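Local coordinates for protein glucosidase (Croceicoccus marinus, PDB 5Z3K) that probably hydrolyses O-glycosidic bonds, acting as a beta-glucosidase of glycoside hydrolase family 39, at residues 46-51 / 337-342; 21-26 / 290-295; 74-79 / 124-129. All blocks are in the same frame, centred on the assembly; numbering follows the deposited sequence.

Contact 1: 46-51 / 337-342; sequences WRNAQV and VGQTLA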
ATOM      1  N   TRP A  46     -12.604   4.750  -2.023  1.00  9.57           N
ATOM      2  CA  TRP A  46     -11.525   4.050  -2.723  1.00  9.58           C
ATOM      3  C   TRP A  46     -11.555   4.365  -4.217  1.00 11.93           C
ATOM      4  O   TRP A  46     -10.508   4.570  -4.849  1.00 10.17           O
ATOM      5  CB  TRP A  46     -11.639   2.540  -2.493  1.00  9.91           C
ATOM      6  CG  TRP A  46     -11.219   2.042  -1.149  1.00 12.16           C
ATOM      7  CD1 TRP A  46     -11.118   2.758   0.006  1.00 12.67           C
ATOM      8  CD2 TRP A  46     -10.835   0.697  -0.825  1.00 14.10           C
ATOM      9  NE1 TRP A  46     -10.697   1.944   1.034  1.00 15.07           N
ATOM     10  CE2 TRP A  46     -10.510   0.674   0.549  1.00 12.41           C
ATOM     11  CE3 TRP A  46     -10.749  -0.490  -1.562  1.00  8.92           C
ATOM     12  CZ2 TRP A  46     -10.099  -0.489   1.203  1.00  9.86           C
ATOM     13  CZ3 TRP A  46     -10.341  -1.655  -0.908  1.00 12.11           C
ATOM     14  CH2 TRP A  46     -10.024  -1.644   0.458  1.00 10.40           C
ATOM     15  N   ARG A  47     -12.753   4.419  -4.802  1.00 10.95           N
ATOM     16  CA  ARG A  47     -12.892   4.794  -6.206  1.00 11.31           C
ATOM     17  C   ARG A  47     -12.374   6.203  -6.453  1.00 11.74           C
ATOM     18  O   ARG A  47     -11.585   6.434  -7.376  1.00 12.11           O
ATOM     19  CB  ARG A  47     -14.359   4.687  -6.637  1.00 12.27           C
ATOM     20  CG  ARG A  47     -14.576   5.001  -8.108  1.00 14.19           C
ATOM     21  CD  ARG A  47     -16.003   5.489  -8.378  1.00 21.63           C
ATOM     22  NE  ARG A  47     -16.368   6.576  -7.475  1.00 22.41           N
ATOM     23  CZ  ARG A  47     -15.936   7.828  -7.579  1.00 23.40           C
ATOM     24  NH1 ARG A  47     -15.121   8.189  -8.569  1.00 29.62           N
ATOM     25  NH2 ARG A  47     -16.334   8.733  -6.690  1.00 23.49           N
ATOM     26  N   ASN A  48     -12.807   7.164  -5.630  1.00 10.07           N
ATOM     27  CA  ASN A  48     -12.350   8.542  -5.791  1.00 13.40           C
ATOM     28  C   ASN A  48     -10.847   8.674  -5.567  1.00 14.59           C
ATOM     29  O   ASN A  48     -10.195   9.533  -6.180  1.00 12.18           O
ATOM     30  CB  ASN A  48     -13.112   9.455  -4.834  1.00 13.50           C
ATOM     31  CG  ASN A  48     -13.050  10.890  -5.257  1.00 16.32           C
ATOM     32  OD1 ASN A  48     -13.374  11.216  -6.400  1.00 14.86           O
ATOM     33  ND2 ASN A  48     -12.593  11.758  -4.358  1.00 18.47           N
ATOM     34  N   ALA A  49     -10.278   7.844  -4.693  1.00 11.30           N
ATOM     35  CA  ALA A  49      -8.834   7.836  -4.500  1.00 11.14           C
ATOM     36  C   ALA A  49      -8.091   7.120  -5.621  1.00 11.69           C
ATOM     37  O   ALA A  49      -6.856   7.098  -5.601  1.00 12.09           O
ATOM     38  CB  ALA A  49      -8.498   7.170  -3.157  1.00 11.38           C
ATOM     39  N   GLN A  50      -8.806   6.497  -6.561  1.00 10.75           N
ATOM     40  CA  GLN A  50      -8.192   5.718  -7.638  1.00 13.37           C
ATOM     41  C   GLN A  50      -7.246   4.639  -7.101  1.00 14.03           C
ATOM     42  O   GLN A  50      -6.129   4.464  -7.593  1.00 11.96           O
ATOM     43  CB  GLN A  50      -7.476   6.639  -8.632  1.00 12.69           C
ATOM     44  CG  GLN A  50      -8.364   7.805  -9.074  1.00 19.09           C
ATOM     45  CD  GLN A  50      -8.279   8.096 -10.556  1.00 29.63           C
ATOM     46  OE1 GLN A  50      -8.140   7.189 -11.380  1.00 31.53           O
ATOM     47  NE2 GLN A  50      -8.373   9.372 -10.906  1.00 29.48           N
ATOM     48  N   VAL A  51      -7.692   3.922  -6.063  1.00  9.35           N
ATOM     49  CA  VAL A  51      -6.984   2.721  -5.612  1.00  9.81           C
ATOM     50  C   VAL A  51      -6.800   1.787  -6.799  1.00 10.30           C
ATOM     51  O   VAL A  51      -7.753   1.526  -7.540  1.00 11.97           O
ATOM     52  CB  VAL A  51      -7.770   2.041  -4.471  1.00 12.42           C
ATOM     53  CG1 VAL A  51      -7.263   0.600  -4.223  1.00  9.65           C
ATOM     54  CG2 VAL A  51      -7.696   2.881  -3.184  1.00  9.03           C
ATOM     55  N   VAL A 337      -3.416  11.830  -2.865  1.00 10.49           N
ATOM     56  CA  VAL A 337      -2.271  11.035  -3.314  1.00 11.27           C
ATOM     57  C   VAL A 337      -2.673  10.124  -4.470  1.00 12.05           C
ATOM     58  O   VAL A 337      -2.034  10.105  -5.527  1.00 10.00           O
ATOM     59  CB  VAL A 337      -1.684  10.216  -2.147  1.00 11.44           C
ATOM     60  CG1 VAL A 337      -0.784   9.127  -2.678  1.00 11.19           C
ATOM     61  CG2 VAL A 337      -0.936  11.110  -1.161  1.00 10.62           C
ATOM     62  N   GLY A 338      -3.730   9.337  -4.278  1.00 12.79           N
ATOM     63  CA  GLY A 338      -4.121   8.400  -5.316  1.00 10.37           C
ATOM     64  C   GLY A 338      -4.461   9.081  -6.624  1.00 11.29           C
ATOM     65  O   GLY A 338      -4.147   8.570  -7.702  1.00  9.92           O
ATOM     66  N   GLN A 339      -5.120  10.243  -6.550  1.00 10.19           N
ATOM     67  CA  GLN A 339      -5.447  10.962  -7.768  1.00 11.05           C
ATOM     68  C   GLN A 339      -4.184  11.407  -8.489  1.00 11.73           C
ATOM     69  O   GLN A 339      -4.124  11.388  -9.724  1.00 12.05           O
ATOM     70  CB  GLN A 339      -6.350  12.150  -7.446  1.00 12.76           C
ATOM     71  CG  GLN A 339      -7.743  11.685  -7.008  1.00  9.99           C
ATOM     72  CD  GLN A 339      -8.492  12.725  -6.211  1.00 17.48           C
ATOM     73  OE1 GLN A 339      -8.065  13.872  -6.098  1.00 15.49           O
ATOM     74  NE2 GLN A 339      -9.624  12.322  -5.639  1.00 13.77           N
ATOM     75  N   THR A 340      -3.168  11.813  -7.730  1.00  9.81           N
ATOM     76  CA  THR A 340      -1.910  12.225  -8.340  1.00 11.30           C
ATOM     77  C   THR A 340      -1.201  11.036  -8.971  1.00 13.76           C
ATOM     78  O   THR A 340      -0.684  11.144 -10.092  1.00 10.98           O
ATOM     79  CB  THR A 340      -1.013  12.898  -7.299  1.00 11.22           C
ATOM     80  OG1 THR A 340      -1.707  14.011  -6.728  1.00 13.51           O
ATOM     81  CG2 THR A 340       0.272  13.392  -7.943  1.00  9.26           C
ATOM     82  N   LEU A 341      -1.178   9.896  -8.267  1.00 11.56           N
ATOM     83  CA  LEU A 341      -0.551   8.673  -8.768  1.00  9.40           C
ATOM     84  C   LEU A 341      -1.314   8.069  -9.942  1.00 12.81           C
ATOM     85  O   LEU A 341      -0.760   7.221 -10.657  1.00 16.05           O
ATOM     86  CB  LEU A 341      -0.438   7.625  -7.648  1.00 11.13           C
ATOM     87  CG  LEU A 341       0.507   8.008  -6.499  1.00  9.19           C
ATOM     88  CD1 LEU A 341       0.561   6.948  -5.382  1.00 10.25           C
ATOM     89  CD2 LEU A 341       1.912   8.290  -7.086  1.00 12.01           C
ATOM     90  N   ALA A 342      -2.566   8.472 -10.152  1.00 10.45           N
ATOM     91  CA  ALA A 342      -3.331   7.948 -11.269  1.00 13.05           C
ATOM     92  C   ALA A 342      -3.030   8.666 -12.574  1.00 14.17           C
ATOM     93  O   ALA A 342      -3.452   8.182 -13.629  1.00 15.65           O
ATOM     94  CB  ALA A 342      -4.836   8.027 -10.992  1.00 13.29           C
TER
HETATM   95  O   HOH W   1      -3.859   5.849  -8.363  1.00 12.03           O
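Gln339 sets CG anti to its carbonyl carbon (chi1 -69°); the chain beyond is extended and brings its carboxamide from helix 329-341 to Asn48 of helix 43-48. Its NE2 gives Asn48 O a nearly straight hydrogen bond of 2.9 Å (168° at the hydrogen); the acceptor lies in the Gln339 amide plane, whereas the donor sits above the plane of the Asn48 carbonyl. The side-chain amides of the two residues are turned 75° apart. Asn48 ND2, itself a donor, is bonded to Gln335 OE1 of the same neighbouring helix. An alanine in place of Gln339 would probably leave Asn48 O without this donor and open a gap beside it. Gln50, in the Schellman motif that follows helix 43-48, bends at chi2 and lays its amide against Ala342, with OE1 3.4 Å from Ala342 CB. Ala49 O makes a CA-H...O contact of 3.0 Å with Gly338 CA, where any CB would clash. A water donates to both Gln50 O and Gly338 O. Three successive carbonyls where a helix gives way to a loop are thus met by an amide N-H, a glycine C-H and a water.

Contact 2: 21-26 / 290-295; sequences RQLHGT and YMQDSE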
ATOM      1  N   ARG A  21       4.155   6.061 -11.847  1.00 11.17           N
ATOM      2  CA  ARG A  21       4.037   4.658 -11.462  1.00  9.61           C
ATOM      3  C   ARG A  21       2.881   4.496 -10.481  1.00 12.69           C
ATOM      4  O   ARG A  21       2.803   5.212  -9.476  1.00 10.67           O
ATOM      5  CB  ARG A  21       5.348   4.145 -10.853  1.00 12.41           C
ATOM      6  CG  ARG A  21       6.532   4.275 -11.804  1.00 12.12           C
ATOM      7  CD  ARG A  21       7.714   3.387 -11.380  1.00 15.92           C
ATOM      8  NE  ARG A  21       8.273   3.827 -10.108  1.00 13.84           N
ATOM      9  CZ  ARG A  21       8.337   3.073  -9.020  1.00 16.58           C
ATOM     10  NH1 ARG A  21       7.873   1.831  -9.050  1.00 13.66           N
ATOM     11  NH2 ARG A  21       8.874   3.562  -7.905  1.00 15.10           N
ATOM     12  N   GLN A  22       1.991   3.550 -10.765  1.00 12.67           N
ATOM     13  CA  GLN A  22       0.749   3.418  -9.995  1.00 11.38           C
ATOM     14  C   GLN A  22       1.012   2.594  -8.740  1.00 12.35           C
ATOM     15  O   GLN A  22       0.884   1.363  -8.729  1.00 11.89           O
ATOM     16  CB  GLN A  22      -0.344   2.801 -10.857  1.00 11.57           C
ATOM     17  CG  GLN A  22      -1.105   3.835 -11.688  1.00 11.30           C
ATOM     18  CD  GLN A  22      -0.266   4.408 -12.824  1.00 16.06           C
ATOM     19  OE1 GLN A  22       0.182   3.676 -13.710  1.00 17.69           O
ATOM     20  NE2 GLN A  22      -0.044   5.722 -12.800  1.00 13.03           N
ATOM     21  N   LEU A  23       1.372   3.284  -7.655  1.00  9.54           N
ATOM     22  CA  LEU A  23       1.702   2.632  -6.397  1.00  8.15           C
ATOM     23  C   LEU A  23       0.592   2.746  -5.352  1.00  9.69           C
ATOM     24  O   LEU A  23       0.813   2.391  -4.184  1.00 10.13           O
ATOM     25  CB  LEU A  23       3.003   3.205  -5.828  1.00 10.44           C
ATOM     26  CG  LEU A  23       4.272   3.025  -6.675  1.00 16.98           C
ATOM     27  CD1 LEU A  23       5.533   3.400  -5.860  1.00 12.25           C
ATOM     28  CD2 LEU A  23       4.349   1.612  -7.161  1.00 15.07           C
ATOM     29  N   HIS A  24      -0.598   3.222  -5.736  1.00  7.86           N
ATOM     30  CA  HIS A  24      -1.662   3.472  -4.755  1.00  7.34           C
ATOM     31  C   HIS A  24      -2.465   2.204  -4.478  1.00  9.87           C
ATOM     32  O   HIS A  24      -3.656   2.105  -4.780  1.00 10.95           O
ATOM     33  CB  HIS A  24      -2.598   4.586  -5.212  1.00  8.61           C
ATOM     34  CG  HIS A  24      -3.251   5.309  -4.075  1.00  9.46           C
ATOM     35  ND1 HIS A  24      -2.527   5.998  -3.128  1.00  9.97           N
ATOM     36  CD2 HIS A  24      -4.555   5.473  -3.743  1.00  9.65           C
ATOM     37  CE1 HIS A  24      -3.354   6.537  -2.248  1.00 13.43           C
ATOM     38  NE2 HIS A  24      -4.592   6.240  -2.602  1.00 10.63           N
ATOM     39  N   GLY A  25      -1.795   1.232  -3.871  1.00  8.55           N
ATOM     40  CA  GLY A  25      -2.487   0.073  -3.343  1.00  9.37           C
ATOM     41  C   GLY A  25      -2.856   0.250  -1.883  1.00 10.94           C
ATOM     42  O   GLY A  25      -2.317   1.109  -1.190  1.00 11.61           O
ATOM     43  N   THR A  26      -3.771  -0.591  -1.394  1.00 11.88           N
ATOM     44  CA  THR A  26      -4.156  -0.496   0.008  1.00 10.03           C
ATOM     45  C   THR A  26      -4.763  -1.813   0.451  1.00 11.20           C
ATOM     46  O   THR A  26      -5.015  -2.712  -0.352  1.00 10.51           O
ATOM     47  CB  THR A  26      -5.148   0.647   0.257  1.00 11.57           C
ATOM     48  OG1 THR A  26      -5.193   0.936   1.658  1.00 12.58           O
ATOM     49  CG2 THR A  26      -6.553   0.246  -0.198  1.00 10.69           C
ATOM     50  N   TYR A 290       7.993  10.310  -1.874  1.00 10.38           N
ATOM     51  CA  TYR A 290       9.378   9.853  -1.825  1.00 11.90           C
ATOM     52  C   TYR A 290       9.523   8.444  -2.389  1.00 12.45           C
ATOM     53  O   TYR A 290      10.540   8.145  -3.022  1.00 14.56           O
ATOM     54  CB  TYR A 290       9.923   9.911  -0.392  1.00 11.62           C
ATOM     55  CG  TYR A 290      10.169  11.325   0.092  1.00 11.55           C
ATOM     56  CD1 TYR A 290      10.712  12.286  -0.752  1.00 12.34           C
ATOM     57  CD2 TYR A 290       9.833  11.704   1.391  1.00 10.90           C
ATOM     58  CE1 TYR A 290      10.921  13.590  -0.318  1.00 13.26           C
ATOM     59  CE2 TYR A 290      10.032  13.012   1.835  1.00 11.51           C
ATOM     60  CZ  TYR A 290      10.586  13.942   0.975  1.00 13.72           C
ATOM     61  OH  TYR A 290      10.788  15.231   1.411  1.00 13.56           O
HETATM   62  N   MSE A 291       8.534   7.570  -2.202  1.00 10.60           N
HETATM   63  CA  MSE A 291       8.715   6.197  -2.662  1.00  9.94           C
HETATM   64  C   MSE A 291       8.432   6.073  -4.157  1.00 12.87           C
HETATM   65  O   MSE A 291       8.707   5.039  -4.751  1.00 12.07           O
HETATM   66  CB  MSE A 291       7.832   5.226  -1.865  1.00 12.31           C
HETATM   67  CG  MSE A 291       6.368   5.269  -2.248  1.00 12.30           C
HETATM   68 SE   MSE A 291       5.392   3.831  -1.364  0.79 17.94          SE
HETATM   69  CE  MSE A 291       5.396   4.493   0.468  1.00 11.91           C
ATOM     70  N   GLN A 292       7.883   7.126  -4.773  1.00 11.02           N
ATOM     71  CA  GLN A 292       7.709   7.103  -6.223  1.00  9.30           C
ATOM     72  C   GLN A 292       9.049   6.961  -6.936  1.00 13.07           C
ATOM     73  O   GLN A 292       9.114   6.408  -8.040  1.00 12.73           O
ATOM     74  CB  GLN A 292       6.972   8.365  -6.686  1.00 13.34           C
ATOM     75  CG  GLN A 292       6.788   8.510  -8.206  1.00 14.17           C
ATOM     76  CD  GLN A 292       5.741   7.579  -8.817  1.00 13.14           C
ATOM     77  OE1 GLN A 292       5.697   7.408 -10.038  1.00 12.44           O
ATOM     78  NE2 GLN A 292       4.890   6.981  -7.979  1.00 13.23           N
ATOM     79  N   ASP A 293      10.121   7.442  -6.311  1.00 12.63           N
ATOM     80  CA  ASP A 293      11.492   7.290  -6.789  1.00 12.75           C
ATOM     81  C   ASP A 293      12.204   6.316  -5.846  1.00 12.83           C
ATOM     82  O   ASP A 293      12.883   6.716  -4.900  1.00 12.64           O
ATOM     83  CB  ASP A 293      12.188   8.647  -6.830  1.00 13.65           C
ATOM     84  CG  ASP A 293      11.515   9.612  -7.772  1.00 15.18           C
ATOM     85  OD1 ASP A 293      11.248   9.196  -8.921  1.00 12.91           O
ATOM     86  OD2 ASP A 293      11.240  10.769  -7.363  1.00 12.23           O
ATOM     87  N   SER A 294      12.024   5.022  -6.087  1.00 14.83           N
ATOM     88  CA  SER A 294      12.538   4.032  -5.139  1.00 10.90           C
ATOM     89  C   SER A 294      12.515   2.663  -5.799  1.00 12.43           C
ATOM     90  O   SER A 294      12.009   2.495  -6.909  1.00 12.74           O
ATOM     91  CB  SER A 294      11.709   4.004  -3.854  1.00 13.53           C
ATOM     92  OG  SER A 294      10.515   3.264  -4.065  1.00 12.72           O
ATOM     93  N   GLU A 295      13.043   1.671  -5.082  1.00 14.12           N
ATOM     94  CA  GLU A 295      12.978   0.295  -5.546  1.00 14.26           C
ATOM     95  C   GLU A 295      11.629  -0.363  -5.273  1.00 12.92           C
ATOM     96  O   GLU A 295      11.451  -1.529  -5.636  1.00 13.21           O
ATOM     97  CB  GLU A 295      14.107  -0.526  -4.906  1.00 11.25           C
ATOM     98  CG  GLU A 295      15.503   0.033  -5.223  1.00 15.64           C
ATOM     99  CD  GLU A 295      15.819   0.035  -6.710  1.00 22.25           C
ATOM    100  OE1 GLU A 295      15.295  -0.831  -7.438  1.00 20.08           O
ATOM    101  OE2 GLU A 295      16.620   0.886  -7.148  1.00 24.81           O
TER
HETATM  102  O   HOH W   2       9.574   6.370 -11.194  1.00 15.38           O
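Entry to the first strand of the (beta/alpha)8 barrel, 25-27, is tied here by Arg21 and Gln292 to the turn that links helix 277-291 to the last barrel strand, 298-301. The Gln292 carboxamide pairs with both backbone groups of Arg21: its OE1 accepts from Arg21 N at 2.7 Å, and its NE2 donates to Arg21 O at 3.1 Å. Each bond lies in the carbonyl plane and uses a lone pair, and two bonds fix the rotation of the carboxamide. CG of Gln292 stands anti to the backbone N (chi1 177°), and the chain then bends at chi2.

The Arg21 side chain runs past that of Gln292 in the opposite direction, the guanidinium and amide planes 37° apart. In turn its NH2 donates to Gln292 O at 2.9 Å, from well above the carbonyl plane, while NE adds a weak bond to the same oxygen. The oxygen lies at the guanidinium edge, as does a water that accepts from NE and donates to Gln292 O. NH1 goes on to Val296 O, just after the turn. Ser294 OG steadies the turn from within, donating to Met291 O at 2.6 Å.

Leu23 CD1 packs 4.2 Å from Met291 CG and also passes close to Met291 O; this residue is a selenomethionine whose side chain also packs on Trp265 of strand 259-266. Asp293 forms a salt bridge with Arg346. Mutual side-chain-to-backbone pairing of this kind joins the approach to strand 25-27 with the alpha-to-beta turn before strand 298-301, at the N-terminal end of the strands of a closed TIM barrel.

Contact 3: 74-79 / 124-129; sequences PDWSAD and AKYEQV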
ATOM      1  N   PRO A  74     -13.792 -24.688   4.666  1.00 16.67           N
ATOM      2  CA  PRO A  74     -14.097 -24.770   6.103  1.00 15.35           C
ATOM      3  C   PRO A  74     -13.954 -26.157   6.701  1.00 17.69           C
ATOM      4  O   PRO A  74     -13.745 -26.258   7.913  1.00 20.48           O
ATOM      5  CB  PRO A  74     -15.552 -24.280   6.188  1.00 18.37           C
ATOM      6  CG  PRO A  74     -16.088 -24.411   4.813  1.00 21.86           C
ATOM      7  CD  PRO A  74     -14.946 -24.258   3.867  1.00 18.02           C
ATOM      8  N   ASP A  75     -14.060 -27.214   5.902  1.00 19.28           N
ATOM      9  CA  ASP A  75     -14.033 -28.596   6.384  1.00 19.44           C
ATOM     10  C   ASP A  75     -12.979 -29.343   5.584  1.00 15.52           C
ATOM     11  O   ASP A  75     -13.206 -29.684   4.418  1.00 21.69           O
ATOM     12  CB  ASP A  75     -15.410 -29.247   6.226  1.00 19.55           C
ATOM     13  CG  ASP A  75     -15.453 -30.696   6.691  1.00 22.75           C
ATOM     14  OD1 ASP A  75     -14.401 -31.356   6.812  1.00 22.75           O
ATOM     15  OD2 ASP A  75     -16.578 -31.183   6.923  1.00 26.23           O
ATOM     16  N   TRP A  76     -11.843 -29.637   6.212  1.00 20.14           N
ATOM     17  CA  TRP A  76     -10.748 -30.244   5.463  1.00 17.07           C
ATOM     18  C   TRP A  76     -10.981 -31.719   5.131  1.00 23.00           C
ATOM     19  O   TRP A  76     -10.158 -32.309   4.424  1.00 24.65           O
ATOM     20  CB  TRP A  76      -9.437 -30.059   6.229  1.00 17.48           C
ATOM     21  CG  TRP A  76      -8.866 -28.686   6.003  1.00 19.76           C
ATOM     22  CD1 TRP A  76      -8.911 -27.619   6.861  1.00 19.82           C
ATOM     23  CD2 TRP A  76      -8.191 -28.231   4.830  1.00 17.99           C
ATOM     24  NE1 TRP A  76      -8.296 -26.522   6.287  1.00 18.02           N
ATOM     25  CE2 TRP A  76      -7.846 -26.872   5.040  1.00 16.60           C
ATOM     26  CE3 TRP A  76      -7.839 -28.838   3.618  1.00 20.97           C
ATOM     27  CZ2 TRP A  76      -7.167 -26.117   4.082  1.00 17.35           C
ATOM     28  CZ3 TRP A  76      -7.157 -28.085   2.667  1.00 21.90           C
ATOM     29  CH2 TRP A  76      -6.827 -26.738   2.908  1.00 21.57           C
ATOM     30  N   SER A  77     -12.078 -32.322   5.586  1.00 24.13           N
ATOM     31  CA  SER A  77     -12.422 -33.666   5.141  1.00 27.37           C
ATOM     32  C   SER A  77     -13.258 -33.668   3.866  1.00 30.60           C
ATOM     33  O   SER A  77     -13.496 -34.742   3.300  1.00 27.28           O
ATOM     34  CB  SER A  77     -13.177 -34.410   6.248  1.00 25.13           C
ATOM     35  OG  SER A  77     -14.470 -33.860   6.447  1.00 27.16           O
ATOM     36  N   ALA A  78     -13.696 -32.499   3.398  1.00 22.27           N
ATOM     37  CA  ALA A  78     -14.597 -32.409   2.256  1.00 21.04           C
ATOM     38  C   ALA A  78     -13.863 -32.679   0.945  1.00 21.74           C
ATOM     39  O   ALA A  78     -12.639 -32.586   0.850  1.00 23.22           O
ATOM     40  CB  ALA A  78     -15.265 -31.033   2.205  1.00 22.91           C
ATOM     41  N   ASP A  79     -14.642 -33.015  -0.075  1.00 25.59           N
ATOM     42  CA  ASP A  79     -14.113 -33.253  -1.415  1.00 26.08           C
ATOM     43  C   ASP A  79     -13.538 -31.963  -1.997  1.00 27.43           C
ATOM     44  O   ASP A  79     -14.293 -31.013  -2.238  1.00 25.14           O
ATOM     45  CB  ASP A  79     -15.242 -33.800  -2.289  1.00 27.91           C
ATOM     46  CG  ASP A  79     -14.819 -34.094  -3.716  1.00 30.46           C
ATOM     47  OD1 ASP A  79     -13.698 -33.739  -4.136  1.00 25.03           O
ATOM     48  OD2 ASP A  79     -15.646 -34.691  -4.435  1.00 36.86           O
ATOM     49  N   ALA A 124      -0.541 -32.203   0.032  1.00 22.97           N
ATOM     50  CA  ALA A 124      -1.131 -32.509  -1.266  1.00 20.86           C
ATOM     51  C   ALA A 124      -2.546 -31.950  -1.380  1.00 21.28           C
ATOM     52  O   ALA A 124      -2.902 -31.359  -2.407  1.00 22.64           O
ATOM     53  CB  ALA A 124      -1.121 -34.023  -1.500  1.00 18.60           C
ATOM     54  N   LYS A 125      -3.364 -32.103  -0.330  1.00 17.95           N
ATOM     55  CA  LYS A 125      -4.719 -31.555  -0.376  1.00 19.28           C
ATOM     56  C   LYS A 125      -4.702 -30.032  -0.284  1.00 24.93           C
ATOM     57  O   LYS A 125      -5.491 -29.357  -0.957  1.00 20.92           O
ATOM     58  CB  LYS A 125      -5.581 -32.156   0.738  1.00 22.71           C
ATOM     59  CG  LYS A 125      -7.094 -31.878   0.587  1.00 21.12           C
ATOM     60  CD  LYS A 125      -7.910 -32.606   1.637  1.00 29.52           C
ATOM     61  CE  LYS A 125      -9.370 -32.692   1.222  1.00 29.20           C
ATOM     62  NZ  LYS A 125     -10.180 -33.581   2.114  1.00 24.98           N
ATOM     63  N   TYR A 126      -3.819 -29.474   0.550  1.00 17.82           N
ATOM     64  CA  TYR A 126      -3.647 -28.024   0.590  1.00 22.66           C
ATOM     65  C   TYR A 126      -3.396 -27.467  -0.812  1.00 19.62           C
ATOM     66  O   TYR A 126      -4.026 -26.491  -1.239  1.00 17.75           O
ATOM     67  CB  TYR A 126      -2.494 -27.683   1.543  1.00 20.63           C
ATOM     68  CG  TYR A 126      -2.279 -26.203   1.792  1.00 20.95           C
ATOM     69  CD1 TYR A 126      -3.060 -25.508   2.718  1.00 20.39           C
ATOM     70  CD2 TYR A 126      -1.289 -25.507   1.114  1.00 18.19           C
ATOM     71  CE1 TYR A 126      -2.851 -24.140   2.954  1.00 18.12           C
ATOM     72  CE2 TYR A 126      -1.076 -24.147   1.343  1.00 22.50           C
ATOM     73  CZ  TYR A 126      -1.862 -23.477   2.265  1.00 17.75           C
ATOM     74  OH  TYR A 126      -1.663 -22.128   2.490  1.00 16.40           O
ATOM     75  N   GLU A 127      -2.505 -28.117  -1.563  1.00 18.96           N
ATOM     76  CA  GLU A 127      -2.171 -27.647  -2.905  1.00 20.14           C
ATOM     77  C   GLU A 127      -3.381 -27.709  -3.842  1.00 19.56           C
ATOM     78  O   GLU A 127      -3.611 -26.774  -4.620  1.00 21.83           O
ATOM     79  CB  GLU A 127      -0.993 -28.462  -3.454  1.00 19.31           C
ATOM     80  CG  GLU A 127      -0.518 -28.038  -4.840  1.00 21.75           C
ATOM     81  CD  GLU A 127       0.772 -28.738  -5.263  1.00 30.10           C
ATOM     82  OE1 GLU A 127       1.420 -29.368  -4.402  1.00 24.87           O
ATOM     83  OE2 GLU A 127       1.143 -28.643  -6.453  1.00 28.81           O
ATOM     84  N   GLN A 128      -4.151 -28.767  -3.771  1.00 22.29           N
ATOM     85  CA  GLN A 128      -5.320 -28.869  -4.590  1.00 25.35           C
ATOM     86  C   GLN A 128      -6.324 -27.748  -4.257  1.00 18.20           C
ATOM     87  O   GLN A 128      -6.884 -27.173  -5.106  1.00 19.74           O
ATOM     88  CB  GLN A 128      -6.028 -30.208  -4.365  1.00 21.00           C
ATOM     89  CG  GLN A 128      -5.315 -31.445  -4.791  1.00 33.05           C
ATOM     90  CD  GLN A 128      -6.198 -32.680  -4.557  1.00 41.05           C
ATOM     91  OE1 GLN A 128      -6.187 -33.259  -3.505  1.00 50.84           O
ATOM     92  NE2 GLN A 128      -7.029 -32.995  -5.512  1.00 38.38           N
ATOM     93  N   VAL A 129      -6.481 -27.467  -2.994  1.00 16.22           N
ATOM     94  CA  VAL A 129      -7.465 -26.472  -2.583  1.00 16.80           C
ATOM     95  C   VAL A 129      -7.001 -25.080  -2.999  1.00 17.24           C
ATOM     96  O   VAL A 129      -7.804 -24.266  -3.468  1.00 15.78           O
ATOM     97  CB  VAL A 129      -7.739 -26.597  -1.071  1.00 18.54           C
ATOM     98  CG1 VAL A 129      -8.436 -25.365  -0.528  1.00 18.98           C
ATOM     99  CG2 VAL A 129      -8.590 -27.842  -0.819  1.00 15.96           C
TER
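Residues Asp75 to Ala78 form a type I beta turn that presents Trp76 O and Ala78 O to Lys125 on helix 123-138, with Trp76 and Lys125 the nearest pair, 8.5 Å from CA to CA. Lys125 stretches out fully to meet the turn: CG is anti to the backbone N (chi1 -167°), and the chain stays extended to its ammonium. There NZ donates to Trp76 O at 2.6 Å and to Ala78 O at 2.9 Å, standing above the first carbonyl plane and tilted from the second by 31°.

The benzo end of the Trp76 indole meets the same helix beside the lysine. CZ3 lies 3.8 Å from Val129 CG2, and CH2 lies 4.0 Å from Tyr126 CD1, both approaches oblique to the ring. NE1 is bonded to Asp64 O, and Phe73 meets the indole with its own ring, so the loop itself helps to hold the group that packs on the helix. A glycerol molecule, probably from the crystallisation liquor, also lies near this side chain.

Inside the turn, Asp75 OD1 accepts from Ser77 N at 2.8 Å, an Asx turn, and from Ser77 OG at 2.5 Å. Both donors come from the same face of the carboxylate. That carboxylate is 6.7 Å from the ammonium, measured from Asp75 OD1 to Lys125 NZ, and makes no salt bridge with it. The lysine charge is instead met by two backbone oxygens, which would probably favour its protonated form, while apolar packing of the indole completes the attachment of the loop between strand 53-55 and helix 89-100 to helix 123-138.

Contacts 1 and 2 are neighbours, their centres 12 Å apart, and they touch directly: Gln22 NE2 lies 2.7 Å from Leu341 O, a probable hydrogen bond, and His24 CD2 packs 3.4 Å from both Gly338 CA and Ala49 O. Between them they gather the start of the first barrel strand, the last turns of helices 43-48 and 329-341 and the turn after helix 277-291. Contact 3 is remote, its centre about 38 Å from that of contact 1 and 37 Å from that of contact 2, with nearest atoms about 22 and 20 Å away. It fastens an outlying loop of the barrel, and the glycerol lies about 3 Å from its Trp76 side chain.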